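Local coordinates for protein pectinesterase inhibitor 1 (Arabidopsis thaliana, PDB 1X91) that inhibits plant pectin methylesterase, acting on the enzyme of flowers, siliques and leaves, at residues Q35-A38 with K39-L42; S127-V130 with N131-T135; A112-C115 with L116-K120; C21-F24 with L25-F29. The protein carries 1 engineered substitution. All coordinates share one frame; numbering follows the deposited sequence.

Contact 1: residues Q35-A38 with K39-L42; sequences QALA and KTTL
Thr41 leans back over the preceding turn of helix 34-62 and meets Leu37 through both backbone and side chain. Its CB lies 3.4 Å from Leu37 O. From there the branches part: with chi1 at -57°, OG1 swings opposite the residue's own carbonyl carbon and gives its proton to Leu37 O at 2.8 Å, while the methyl CG2 is carried opposite the backbone N. The hydroxyl stands 37° above the plane of the Leu37 carbonyl, and Thr41 N reaches the same oxygen from the other face at 3.0 Å. Two donors thus hold one acceptor, which lets a buried threonine satisfy its hydroxyl without leaving the helix. Leu37, its CG anti to the backbone N, sends CD1 forward along the helix, 4.0 Å from Thr41 OG1 and 3.9 Å from Thr40 OG1, crossing the Thr40 side chain at about a right angle. Ala38, small enough for close packing, accepts Leu42 N on its O at 2.9 Å, the ordinary helix bond. Beyond the segments, Ala38 and Thr41 touch Ile146 of helix 127-149, and Leu42 rests on Phe90 and Met101. The polar ends look elsewhere: Gln35 NE2 bonds to Leu93 O, and Lys39 NZ forms a salt bridge with Asp43. Apolar residues turned inward and polar ones anchored along the flank are typical of an amphipathic helix in a four-helix bundle.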
ATOM      1  N   GLN A  35      15.352   7.974  -4.334  1.00 13.96           N
ATOM      2  CA  GLN A  35      15.635   7.000  -3.294  1.00 13.38           C
ATOM      3  C   GLN A  35      14.971   7.439  -1.978  1.00 13.83           C
ATOM      4  O   GLN A  35      14.344   6.642  -1.266  1.00 12.60           O
ATOM      5  CB  GLN A  35      17.157   6.831  -3.174  1.00 15.54           C
ATOM      6  CG  GLN A  35      17.553   5.910  -2.086  1.00 15.94           C
ATOM      7  CD  GLN A  35      17.694   4.458  -2.499  1.00 20.37           C
ATOM      8  OE1 GLN A  35      17.931   4.135  -3.687  1.00 24.04           O
ATOM      9  NE2 GLN A  35      17.600   3.566  -1.514  1.00 16.52           N
ATOM     10  N   ALA A  36      15.096   8.713  -1.639  1.00 11.77           N
ATOM     11  CA  ALA A  36      14.479   9.242  -0.442  1.00 10.97           C
ATOM     12  C   ALA A  36      12.973   9.198  -0.529  1.00 12.12           C
ATOM     13  O   ALA A  36      12.294   8.871   0.443  1.00 12.14           O
ATOM     14  CB  ALA A  36      14.968  10.706  -0.235  1.00 13.18           C
ATOM     15  N   LEU A  37      12.420   9.548  -1.696  1.00 10.99           N
ATOM     16  CA  LEU A  37      10.981   9.500  -1.876  1.00 11.08           C
ATOM     17  C   LEU A  37      10.423   8.045  -1.838  1.00 10.60           C
ATOM     18  O   LEU A  37       9.369   7.831  -1.248  1.00  9.90           O
ATOM     19  CB  LEU A  37      10.610  10.167  -3.187  1.00 11.79           C
ATOM     20  CG  LEU A  37       9.107  10.272  -3.448  1.00 13.40           C
ATOM     21  CD1 LEU A  37       8.440  11.088  -2.325  1.00 16.06           C
ATOM     22  CD2 LEU A  37       8.882  10.854  -4.835  1.00 14.04           C
ATOM     23  N   ALA A  38      11.137   7.072  -2.389  1.00 11.38           N
ATOM     24  CA  ALA A  38      10.781   5.653  -2.216  1.00 10.52           C
ATOM     25  C   ALA A  38      10.666   5.296  -0.754  1.00 10.17           C
ATOM     26  O   ALA A  38       9.704   4.626  -0.358  1.00  9.75           O
ATOM     27  CB  ALA A  38      11.802   4.769  -2.901  1.00 11.37           C
ATOM     28  N   LYS A  39      11.614   5.752   0.061  1.00  9.53           N
ATOM     29  CA  LYS A  39      11.613   5.356   1.475  1.00 10.41           C
ATOM     30  C   LYS A  39      10.440   6.020   2.190  1.00  9.54           C
ATOM     31  O   LYS A  39       9.716   5.338   2.968  1.00 11.02           O
ATOM     32  CB  LYS A  39      12.951   5.725   2.101  1.00 10.78           C
ATOM     33  CG  LYS A  39      13.025   5.584   3.597  1.00 13.65           C
ATOM     34  CD  LYS A  39      12.671   4.217   4.062  1.00 14.52           C
ATOM     35  CE  LYS A  39      13.171   3.925   5.507  1.00 13.61           C
ATOM     36  NZ  LYS A  39      12.469   4.623   6.595  1.00 13.93           N
ATOM     37  N   THR A  40      10.192   7.310   1.960  1.00  8.96           N
ATOM     38  CA  THR A  40       9.052   7.904   2.692  1.00 10.48           C
ATOM     39  C   THR A  40       7.742   7.331   2.220  1.00 10.25           C
ATOM     40  O   THR A  40       6.815   7.211   3.028  1.00 10.30           O
ATOM     41  CB  THR A  40       8.992   9.430   2.692  1.00 12.98           C
ATOM     42  OG1 THR A  40       9.001   9.894   1.342  1.00 16.02           O
ATOM     43  CG2 THR A  40      10.195  10.073   3.389  1.00 15.07           C
ATOM     44  N   THR A  41       7.625   6.926   0.979  1.00  8.77           N
ATOM     45  CA  THR A  41       6.421   6.304   0.481  1.00 10.91           C
ATOM     46  C   THR A  41       6.193   4.944   1.123  1.00  9.60           C
ATOM     47  O   THR A  41       5.083   4.627   1.528  1.00 10.05           O
ATOM     48  CB  THR A  41       6.427   6.231  -1.047  1.00 10.71           C
ATOM     49  OG1 THR A  41       6.580   7.562  -1.618  1.00 10.94           O
ATOM     50  CG2 THR A  41       5.103   5.716  -1.550  1.00 12.59           C
ATOM     51  N   LEU A  42       7.242   4.142   1.165  1.00 10.37           N
ATOM     52  CA  LEU A  42       7.178   2.864   1.868  1.00 10.44           C
ATOM     53  C   LEU A  42       6.788   3.056   3.334  1.00 10.52           C
ATOM     54  O   LEU A  42       5.996   2.260   3.884  1.00  9.78           O
ATOM     55  CB  LEU A  42       8.479   2.074   1.703  1.00 11.40           C
ATOM     56  CG  LEU A  42       8.727   1.417   0.381  1.00 15.41           C
ATOM     57  CD1 LEU A  42      10.040   0.618   0.463  1.00 17.57           C
ATOM     58  CD2 LEU A  42       7.587   0.490  -0.002  1.00 14.97           C
TER

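Contact 2: residues S127-V130 with N131-T135; sequences SSVV and NNSKT
Val129 O is gripped twice by Ser133, whose OG donates a proton to it at 2.9 Å while its backbone N donates from the opposite face of the carbonyl plane at 3.0 Å. The double hold belongs to the first turns of helix 127-149, one of the long helices of the four-helix bundle. A chi1 of -68° sets OG opposite the carbonyl carbon of Ser133 and folds it back along the helix. The same hydroxyl is hydrogen-bonded to Tyr79 OH on helix 66-94, so this buried serine links its own helix to a neighbour, and its small size suits the close approach. At the start of the helix, Asp126 OD2 bonds to both Val129 N and Ser128 OG, occupying backbone and side-chain donors of the first turn.

Two asparagines follow Val130. Asn131 is exposed, with its CG only 3.0 Å from Ser127 O; its amide nitrogen ND2 is badly angled for a bond to that oxygen, which instead accepts Asn131 N at 2.8 Å. This outward residue is a predicted N-glycosylation site, carrying no sugar here. Asn132, less exposed, uses ND2 to bond Thr52 OG1 across to helix 34-62. On a further flank Val130 and Lys134 run side by side: the lysine chain, straight from CG to NZ, brings CE to 3.8 Å from Val130 CG1.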
ATOM      1  N   SER A 127     -15.928   0.952   6.538  1.00 17.30           N
ATOM      2  CA  SER A 127     -15.395   1.921   5.601  1.00 18.64           C
ATOM      3  C   SER A 127     -13.887   2.132   5.751  1.00 18.53           C
ATOM      4  O   SER A 127     -13.220   2.415   4.736  1.00 18.85           O
ATOM      5  CB  SER A 127     -16.146   3.267   5.691  1.00 19.35           C
ATOM      6  OG  SER A 127     -15.919   3.850   6.946  1.00 23.98           O
ATOM      7  N   SER A 128     -13.351   2.026   6.970  1.00 17.93           N
ATOM      8  CA  SER A 128     -11.903   2.213   7.181  1.00 19.03           C
ATOM      9  C   SER A 128     -11.136   1.059   6.524  1.00 18.50           C
ATOM     10  O   SER A 128     -10.067   1.273   5.960  1.00 17.50           O
ATOM     11  CB  SER A 128     -11.536   2.381   8.672  1.00 20.02           C
ATOM     12  OG  SER A 128     -11.494   1.131   9.291  1.00 23.96           O
ATOM     13  N   VAL A 129     -11.648  -0.175   6.581  1.00 16.93           N
ATOM     14  CA  VAL A 129     -10.998  -1.261   5.869  1.00 16.15           C
ATOM     15  C   VAL A 129     -10.989  -0.973   4.368  1.00 15.77           C
ATOM     16  O   VAL A 129      -9.939  -1.129   3.705  1.00 13.60           O
ATOM     17  CB  VAL A 129     -11.657  -2.646   6.165  1.00 17.27           C
ATOM     18  CG1 VAL A 129     -11.076  -3.746   5.256  1.00 15.37           C
ATOM     19  CG2 VAL A 129     -11.513  -3.006   7.637  1.00 17.09           C
ATOM     20  N   VAL A 130     -12.112  -0.562   3.802  1.00 14.21           N
ATOM     21  CA  VAL A 130     -12.191  -0.326   2.354  1.00 14.48           C
ATOM     22  C   VAL A 130     -11.298   0.861   1.982  1.00 15.31           C
ATOM     23  O   VAL A 130     -10.523   0.783   1.038  1.00 14.52           O
ATOM     24  CB  VAL A 130     -13.665  -0.031   1.926  1.00 15.28           C
ATOM     25  CG1 VAL A 130     -13.738   0.510   0.487  1.00 15.99           C
ATOM     26  CG2 VAL A 130     -14.506  -1.256   2.102  1.00 16.72           C
ATOM     27  N   ASN A 131     -11.361   1.915   2.772  1.00 14.88           N
ATOM     28  CA  ASN A 131     -10.672   3.157   2.432  1.00 16.16           C
ATOM     29  C   ASN A 131      -9.173   2.952   2.609  1.00 15.31           C
ATOM     30  O   ASN A 131      -8.424   3.391   1.770  1.00 15.47           O
ATOM     31  CB  ASN A 131     -11.150   4.321   3.290  1.00 16.66           C
ATOM     32  CG  ASN A 131     -12.571   4.743   2.950  1.00 20.06           C
ATOM     33  OD1 ASN A 131     -13.144   4.298   1.946  1.00 24.10           O
ATOM     34  ND2 ASN A 131     -13.169   5.572   3.812  1.00 25.85           N
ATOM     35  N   ASN A 132      -8.742   2.324   3.697  1.00 13.75           N
ATOM     36  CA  ASN A 132      -7.313   2.027   3.875  1.00 13.76           C
ATOM     37  C   ASN A 132      -6.788   1.096   2.806  1.00 13.47           C
ATOM     38  O   ASN A 132      -5.639   1.219   2.393  1.00 12.62           O
ATOM     39  CB  ASN A 132      -6.994   1.454   5.249  1.00 14.01           C
ATOM     40  CG  ASN A 132      -6.989   2.501   6.353  1.00 17.78           C
ATOM     41  OD1 ASN A 132      -7.332   3.660   6.133  1.00 22.40           O
ATOM     42  ND2 ASN A 132      -6.595   2.081   7.559  1.00 20.59           N
ATOM     43  N   SER A 133      -7.592   0.129   2.359  1.00 13.06           N
ATOM     44  CA  SER A 133      -7.174  -0.771   1.292  1.00 13.35           C
ATOM     45  C   SER A 133      -6.970  -0.035  -0.011  1.00 13.08           C
ATOM     46  O   SER A 133      -6.000  -0.274  -0.710  1.00 13.40           O
ATOM     47  CB  SER A 133      -8.151  -1.923   1.080  1.00 15.01           C
ATOM     48  OG  SER A 133      -8.112  -2.797   2.201  1.00 13.87           O
ATOM     49  N   LYS A 134      -7.886   0.864  -0.316  1.00 12.75           N
ATOM     50  CA  LYS A 134      -7.714   1.724  -1.479  1.00 13.04           C
ATOM     51  C   LYS A 134      -6.468   2.609  -1.329  1.00 13.42           C
ATOM     52  O   LYS A 134      -5.697   2.757  -2.273  1.00 13.68           O
ATOM     53  CB  LYS A 134      -8.955   2.599  -1.698  1.00 13.66           C
ATOM     54  CG  LYS A 134     -10.129   1.835  -2.155  1.00 16.28           C
ATOM     55  CD  LYS A 134     -11.347   2.760  -2.338  1.00 20.62           C
ATOM     56  CE  LYS A 134     -12.561   1.991  -2.792  1.00 23.33           C
ATOM     57  NZ  LYS A 134     -13.697   2.944  -2.977  1.00 27.73           N
ATOM     58  N   THR A 135      -6.249   3.183  -0.164  1.00 12.60           N
ATOM     59  CA  THR A 135      -5.083   4.037   0.110  1.00 13.01           C
ATOM     60  C   THR A 135      -3.802   3.239  -0.071  1.00 12.43           C
ATOM     61  O   THR A 135      -2.854   3.699  -0.684  1.00 13.13           O
ATOM     62  CB  THR A 135      -5.180   4.593   1.513  1.00 14.17           C
ATOM     63  OG1 THR A 135      -6.245   5.577   1.500  1.00 16.47           O
ATOM     64  CG2 THR A 135      -3.889   5.289   1.971  1.00 14.50           C
TER

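Contact 3: residues A112-C115 with L116-K120; sequences ADTC and LDDVK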
ATOM      1  N   ALA A 112      -3.707  -5.838  -0.811  1.00 10.72           N
ATOM      2  CA  ALA A 112      -4.731  -4.834  -0.641  1.00 11.36           C
ATOM      3  C   ALA A 112      -5.894  -5.045  -1.613  1.00 12.80           C
ATOM      4  O   ALA A 112      -7.049  -4.935  -1.209  1.00 12.92           O
ATOM      5  CB  ALA A 112      -4.165  -3.436  -0.746  1.00 11.13           C
ATOM      6  N   ASP A 113      -5.603  -5.375  -2.863  1.00 12.86           N
ATOM      7  CA  ASP A 113      -6.618  -5.535  -3.914  1.00 14.58           C
ATOM      8  C   ASP A 113      -7.486  -6.741  -3.571  1.00 13.63           C
ATOM      9  O   ASP A 113      -8.728  -6.708  -3.779  1.00 14.70           O
ATOM     10  CB  ASP A 113      -5.937  -5.748  -5.271  1.00 15.52           C
ATOM     11  CG  ASP A 113      -6.573  -4.951  -6.428  1.00 21.68           C
ATOM     12  OD1 ASP A 113      -7.622  -4.289  -6.257  1.00 20.64           O
ATOM     13  OD2 ASP A 113      -6.012  -4.935  -7.565  1.00 25.96           O
ATOM     14  N   THR A 114      -6.863  -7.771  -3.042  1.00 14.37           N
ATOM     15  CA  THR A 114      -7.560  -9.017  -2.693  1.00 14.24           C
ATOM     16  C   THR A 114      -8.483  -8.765  -1.514  1.00 15.88           C
ATOM     17  O   THR A 114      -9.627  -9.195  -1.546  1.00 16.14           O
ATOM     18  CB  THR A 114      -6.595 -10.115  -2.342  1.00 16.10           C
ATOM     19  OG1 THR A 114      -5.832 -10.514  -3.490  1.00 17.43           O
ATOM     20  CG2 THR A 114      -7.351 -11.394  -1.859  1.00 17.60           C
ATOM     21  N   CYS A 115      -8.009  -8.030  -0.507  1.00 14.28           N
ATOM     22  CA  CYS A 115      -8.889  -7.591   0.574  1.00 14.48           C
ATOM     23  C   CYS A 115     -10.111  -6.862   0.031  1.00 15.91           C
ATOM     24  O   CYS A 115     -11.254  -7.187   0.394  1.00 15.98           O
ATOM     25  CB  CYS A 115      -8.134  -6.743   1.600  1.00 12.87           C
ATOM     26  SG  CYS A 115      -9.259  -6.182   2.959  1.00 16.55           S
ATOM     27  N   LEU A 116      -9.914  -5.924  -0.893  1.00 16.32           N
ATOM     28  CA  LEU A 116     -11.033  -5.193  -1.478  1.00 18.82           C
ATOM     29  C   LEU A 116     -12.010  -6.151  -2.162  1.00 20.74           C
ATOM     30  O   LEU A 116     -13.233  -6.038  -2.013  1.00 22.45           O
ATOM     31  CB  LEU A 116     -10.528  -4.199  -2.491  1.00 18.41           C
ATOM     32  CG  LEU A 116      -9.982  -2.948  -1.875  1.00 18.22           C
ATOM     33  CD1 LEU A 116      -9.226  -2.153  -2.922  1.00 19.93           C
ATOM     34  CD2 LEU A 116     -11.143  -2.151  -1.230  1.00 18.63           C
ATOM     35  N   ASP A 117     -11.484  -7.121  -2.900  0.50 21.81           N
ATOM     36  CA  ASP A 117     -12.329  -8.142  -3.538  0.50 23.13           C
ATOM     37  C   ASP A 117     -13.009  -9.112  -2.521  0.50 23.76           C
ATOM     38  O   ASP A 117     -14.111  -9.612  -2.767  0.50 23.91           O
ATOM     39  CB  ASP A 117     -11.506  -8.935  -4.566  0.50 23.29           C
ATOM     40  CG  ASP A 117     -11.134  -8.106  -5.808  0.50 24.15           C
ATOM     41  OD1 ASP A 117     -11.731  -7.034  -6.043  0.50 24.93           O
ATOM     42  OD2 ASP A 117     -10.245  -8.469  -6.612  0.50 27.19           O
ATOM     43  N   ASP A 118     -12.375  -9.363  -1.379  1.00 24.86           N
ATOM     44  CA  ASP A 118     -12.922 -10.261  -0.370  1.00 25.21           C
ATOM     45  C   ASP A 118     -14.116  -9.613   0.337  1.00 25.68           C
ATOM     46  O   ASP A 118     -14.965 -10.363   0.871  1.00 25.61           O
ATOM     47  CB  ASP A 118     -11.902 -10.583   0.726  1.00 26.64           C
ATOM     48  CG  ASP A 118     -10.805 -11.567   0.307  1.00 27.14           C
ATOM     49  OD1 ASP A 118     -11.035 -12.464  -0.518  1.00 27.71           O
ATOM     50  OD2 ASP A 118      -9.689 -11.559   0.873  1.00 31.40           O
ATOM     51  N   VAL A 119     -14.156  -8.270   0.383  1.00 24.06           N
ATOM     52  CA  VAL A 119     -15.208  -7.525   1.113  1.00 24.64           C
ATOM     53  C   VAL A 119     -16.283  -6.949   0.207  1.00 25.47           C
ATOM     54  O   VAL A 119     -17.248  -6.355   0.709  1.00 25.09           O
ATOM     55  CB  VAL A 119     -14.671  -6.390   2.062  1.00 23.96           C
ATOM     56  CG1 VAL A 119     -13.675  -6.926   3.082  1.00 23.43           C
ATOM     57  CG2 VAL A 119     -14.066  -5.246   1.294  1.00 23.07           C
ATOM     58  N   LYS A 120     -16.133  -7.157  -1.099  1.00 27.12           N
ATOM     59  CA  LYS A 120     -16.998  -6.542  -2.107  1.00 27.66           C
ATOM     60  C   LYS A 120     -18.417  -7.027  -2.091  1.00 27.25           C
ATOM     61  O   LYS A 120     -19.309  -6.281  -2.460  1.00 28.44           O
ATOM     62  CB  LYS A 120     -16.451  -6.795  -3.519  1.00 28.42           C
ATOM     63  CG  LYS A 120     -16.707  -8.221  -4.044  1.00 29.62           C
TER
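Cys115 and Val119 meet on the buried side of helix 98-119, where Cys115 SG lies 4.5 Å from Val119 CG1 in an apolar contact. The sulfur stands opposite its own backbone N, chi1 180°, and from there forms the disulfide with Cys75 of helix 66-94; Val119 packs on Cys75 and Tyr72 of that same helix, and its branched apolar side chain suits a place against the bridge. Leu116 folds back over the turn before it, bringing CG within 3.6 Å of Ala112 O, the oxygen that accepts Leu116 N at 3.0 Å.

Thr114 and Asp118 form a polar border facing helix 66-94. Asp118 sets OD2 3.6 Å from the methyl CG2 of Thr114, the two side chains crossing at a slant without a polar bond between them. Thr114 OG1 turns instead to Asp110 O, while Asp113 OD1 makes a salt bridge with Lys137 of helix 127-149, which probably steadies its charge. The solvent side belongs to Asp117, an exposed residue modelled in two conformers, so the place of its carboxylate is doubtful. Toward the end of the segment, whichever face is considered, the backbone bonds weaken: Asp118 N is bonded to Thr114 O at 2.8 Å, but Asp118 N and Val119 N both reach Cys115 O only weakly. A bundle helix tied by a disulfide to its antiparallel neighbour is characteristic of the invertase/pectin methylesterase inhibitor fold.

Contact 4: residues C21-F24 with L25-F29; sequences CLKF and LNTKF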
ATOM      1  N   CYS A  21      -2.339  10.860  -5.445  1.00 13.35           N
ATOM      2  CA  CYS A  21      -0.904  10.996  -5.560  1.00 14.27           C
ATOM      3  C   CYS A  21      -0.503  12.457  -5.415  1.00 13.64           C
ATOM      4  O   CYS A  21       0.415  12.754  -4.697  1.00 14.02           O
ATOM      5  CB  CYS A  21      -0.406  10.453  -6.888  1.00 14.42           C
ATOM      6  SG  CYS A  21       1.307  10.649  -7.313  1.00 16.80           S
ATOM      7  N   LEU A  22      -1.230  13.362  -6.067  1.00 14.51           N
ATOM      8  CA  LEU A  22      -0.958  14.783  -5.911  1.00 14.31           C
ATOM      9  C   LEU A  22      -1.119  15.229  -4.469  1.00 13.44           C
ATOM     10  O   LEU A  22      -0.303  15.954  -3.950  1.00 14.24           O
ATOM     11  CB  LEU A  22      -1.861  15.612  -6.836  1.00 13.90           C
ATOM     12  CG  LEU A  22      -1.604  15.401  -8.328  1.00 14.17           C
ATOM     13  CD1 LEU A  22      -2.784  15.989  -9.154  1.00 16.75           C
ATOM     14  CD2 LEU A  22      -0.252  15.983  -8.831  1.00 13.12           C
ATOM     15  N   LYS A  23      -2.179  14.791  -3.810  1.00 14.16           N
ATOM     16  CA  LYS A  23      -2.358  15.087  -2.423  1.00 14.55           C
ATOM     17  C   LYS A  23      -1.180  14.592  -1.604  1.00 15.10           C
ATOM     18  O   LYS A  23      -0.623  15.311  -0.772  1.00 14.88           O
ATOM     19  CB  LYS A  23      -3.670  14.490  -1.939  1.00 14.43           C
ATOM     20  CG  LYS A  23      -3.986  14.677  -0.437  1.00 18.31           C
ATOM     21  CD  LYS A  23      -5.258  13.962  -0.004  1.00 22.82           C
ATOM     22  CE  LYS A  23      -6.468  14.792  -0.130  1.00 24.05           C
ATOM     23  NZ  LYS A  23      -7.647  14.216   0.631  1.00 28.14           N
ATOM     24  N   PHE A  24      -0.818  13.342  -1.830  1.00 14.49           N
ATOM     25  CA  PHE A  24       0.260  12.717  -1.064  1.00 14.86           C
ATOM     26  C   PHE A  24       1.593  13.442  -1.239  1.00 14.83           C
ATOM     27  O   PHE A  24       2.283  13.768  -0.229  1.00 16.37           O
ATOM     28  CB  PHE A  24       0.338  11.236  -1.458  1.00 14.66           C
ATOM     29  CG  PHE A  24       1.407  10.454  -0.730  1.00 13.48           C
ATOM     30  CD1 PHE A  24       1.261  10.164   0.608  1.00 16.49           C
ATOM     31  CD2 PHE A  24       2.556  10.076  -1.398  1.00 14.71           C
ATOM     32  CE1 PHE A  24       2.252   9.426   1.297  1.00 17.41           C
ATOM     33  CE2 PHE A  24       3.544   9.334  -0.726  1.00 17.36           C
ATOM     34  CZ  PHE A  24       3.393   9.040   0.644  1.00 14.58           C
ATOM     35  N   LEU A  25       1.990  13.736  -2.467  1.00 14.77           N
ATOM     36  CA  LEU A  25       3.313  14.313  -2.668  1.00 15.67           C
ATOM     37  C   LEU A  25       3.366  15.765  -2.215  1.00 15.57           C
ATOM     38  O   LEU A  25       4.406  16.227  -1.722  1.00 16.55           O
ATOM     39  CB  LEU A  25       3.755  14.195  -4.097  1.00 15.86           C
ATOM     40  CG  LEU A  25       3.849  12.759  -4.645  1.00 17.28           C
ATOM     41  CD1 LEU A  25       4.292  12.738  -6.055  1.00 16.97           C
ATOM     42  CD2 LEU A  25       4.817  11.915  -3.800  1.00 17.55           C
ATOM     43  N   ASN A  26       2.262  16.489  -2.368  1.00 14.85           N
ATOM     44  CA  ASN A  26       2.236  17.852  -1.850  1.00 15.04           C
ATOM     45  C   ASN A  26       2.179  17.923  -0.330  1.00 17.51           C
ATOM     46  O   ASN A  26       2.884  18.738   0.276  1.00 17.18           O
ATOM     47  CB  ASN A  26       1.108  18.651  -2.463  1.00 15.12           C
ATOM     48  CG  ASN A  26       1.397  18.991  -3.876  1.00 14.89           C
ATOM     49  OD1 ASN A  26       2.239  19.862  -4.151  1.00 16.71           O
ATOM     50  ND2 ASN A  26       0.782  18.264  -4.793  1.00 14.95           N
ATOM     51  N   THR A  27       1.359  17.068   0.275  1.00 18.51           N
ATOM     52  CA  THR A  27       1.153  17.101   1.731  1.00 21.26           C
ATOM     53  C   THR A  27       2.462  16.847   2.436  1.00 22.17           C
ATOM     54  O   THR A  27       2.715  17.422   3.525  1.00 22.71           O
ATOM     55  CB  THR A  27       0.079  16.063   2.164  1.00 20.15           C
ATOM     56  OG1 THR A  27      -1.201  16.481   1.701  1.00 21.64           O
ATOM     57  CG2 THR A  27      -0.093  16.059   3.718  1.00 22.55           C
ATOM     58  N   LYS A  28       3.297  16.004   1.830  1.00 23.52           N
ATOM     59  CA  LYS A  28       4.584  15.615   2.393  1.00 24.90           C
ATOM     60  C   LYS A  28       5.818  16.251   1.727  1.00 24.84           C
ATOM     61  O   LYS A  28       6.968  15.781   1.894  1.00 25.80           O
ATOM     62  CB  LYS A  28       4.684  14.088   2.402  1.00 25.39           C
ATOM     63  CG  LYS A  28       3.629  13.474   3.342  1.00 26.63           C
ATOM     64  CD  LYS A  28       3.379  12.005   3.123  1.00 25.73           C
ATOM     65  CE  LYS A  28       4.517  11.153   3.719  1.00 25.28           C
ATOM     66  NZ  LYS A  28       4.566  11.301   5.207  1.00 19.55           N
ATOM     67  N   PHE A  29       5.598  17.342   1.002  1.00 22.48           N
ATOM     68  CA  PHE A  29       6.654  18.033   0.304  1.00 22.05           C
ATOM     69  C   PHE A  29       7.713  17.073  -0.189  1.00 22.96           C
ATOM     70  O   PHE A  29       8.845  17.043   0.291  1.00 23.55           O
ATOM     71  CB  PHE A  29       7.282  19.092   1.214  1.00 21.41           C
ATOM     72  CG  PHE A  29       8.056  20.102   0.452  1.00 20.02           C
ATOM     73  CD1 PHE A  29       7.378  21.030  -0.319  1.00 20.15           C
ATOM     74  CD2 PHE A  29       9.434  20.101   0.446  1.00 19.05           C
ATOM     75  CE1 PHE A  29       8.064  21.970  -1.056  1.00 19.55           C
ATOM     76  CE2 PHE A  29      10.138  21.050  -0.280  1.00 21.42           C
ATOM     77  CZ  PHE A  29       9.451  21.977  -1.057  1.00 19.32           C
TER
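Phe24 swings its ring out opposite its backbone N, chi1 -179°, and Lys28, kinked at its last two torsions, curls its aliphatic chain back to meet it. Lys28 CD comes to 3.4 Å from Phe24 CE1, approaching the ring obliquely, and CE lies 3.7 Å from the same Phe24 CE1; the methylenes thereby shelter part of an aromatic group that is only partly buried. At another side of the ring Leu25 CD2 touches Phe24 CD2 at 3.8 Å, while its other branch, CD1, lies 3.9 Å from Cys21 SG. This sulfur is joined to Cys12 in a disulfide, and Leu25, whose apolar side chain suits a buried place beside the bridge, also packs on Ile11 and Cys12.

The outer side of the helix is polar, and its side chains bond back to the backbone. Asn26 ND2 donates to Leu22 O at 2.7 Å from above the carbonyl plane, and Asn26 N reaches that oxygen from the opposite face. Thr27 repeats the pattern on Lys23 O, with OG1 at 2.8 Å. These exposed residues thus reinforce the last turn of helix 18-27 with side-chain donors. The helix then ends in a Schellman motif: Phe29, with phi of 33°, is its C-prime residue, Phe29 N bonds to Asn26 O at 3.1 Å, and Ala30 N bonds to Leu25 O. Since Phe24 rests on Thr41, Leu139 and Ile142, the contact lies where the N-terminal region, with its disulfide, packs on the bundle, consistent with the alpha-hairpin extension required for inhibition.

In the fold
The four contacts fall into two touching pairs on different parts of an elongated helical molecule. Contacts 1 and 4 have centres about 13 Å apart and join the N-terminal helix to the bundle, with Phe24 CE2 lying 3.6 Å from Thr41 OG1 and Leu25 CD2 lying 4.0 Å from Leu37 CD1. Contacts 2 and 3, centres about 10 Å apart, pack successive helices together: Ser133 CB meets Leu116 CG at 3.6 Å, and Ser133 OG approaches the disulfide sulfur Cys115 SG at 3.7 Å. Contacts 1 and 3 lie on opposite sides of the chain's centre, their own centres about 26 Å apart. Each pair also holds one half-cystine, Cys21 in contact 4 and Cys115 in contact 3.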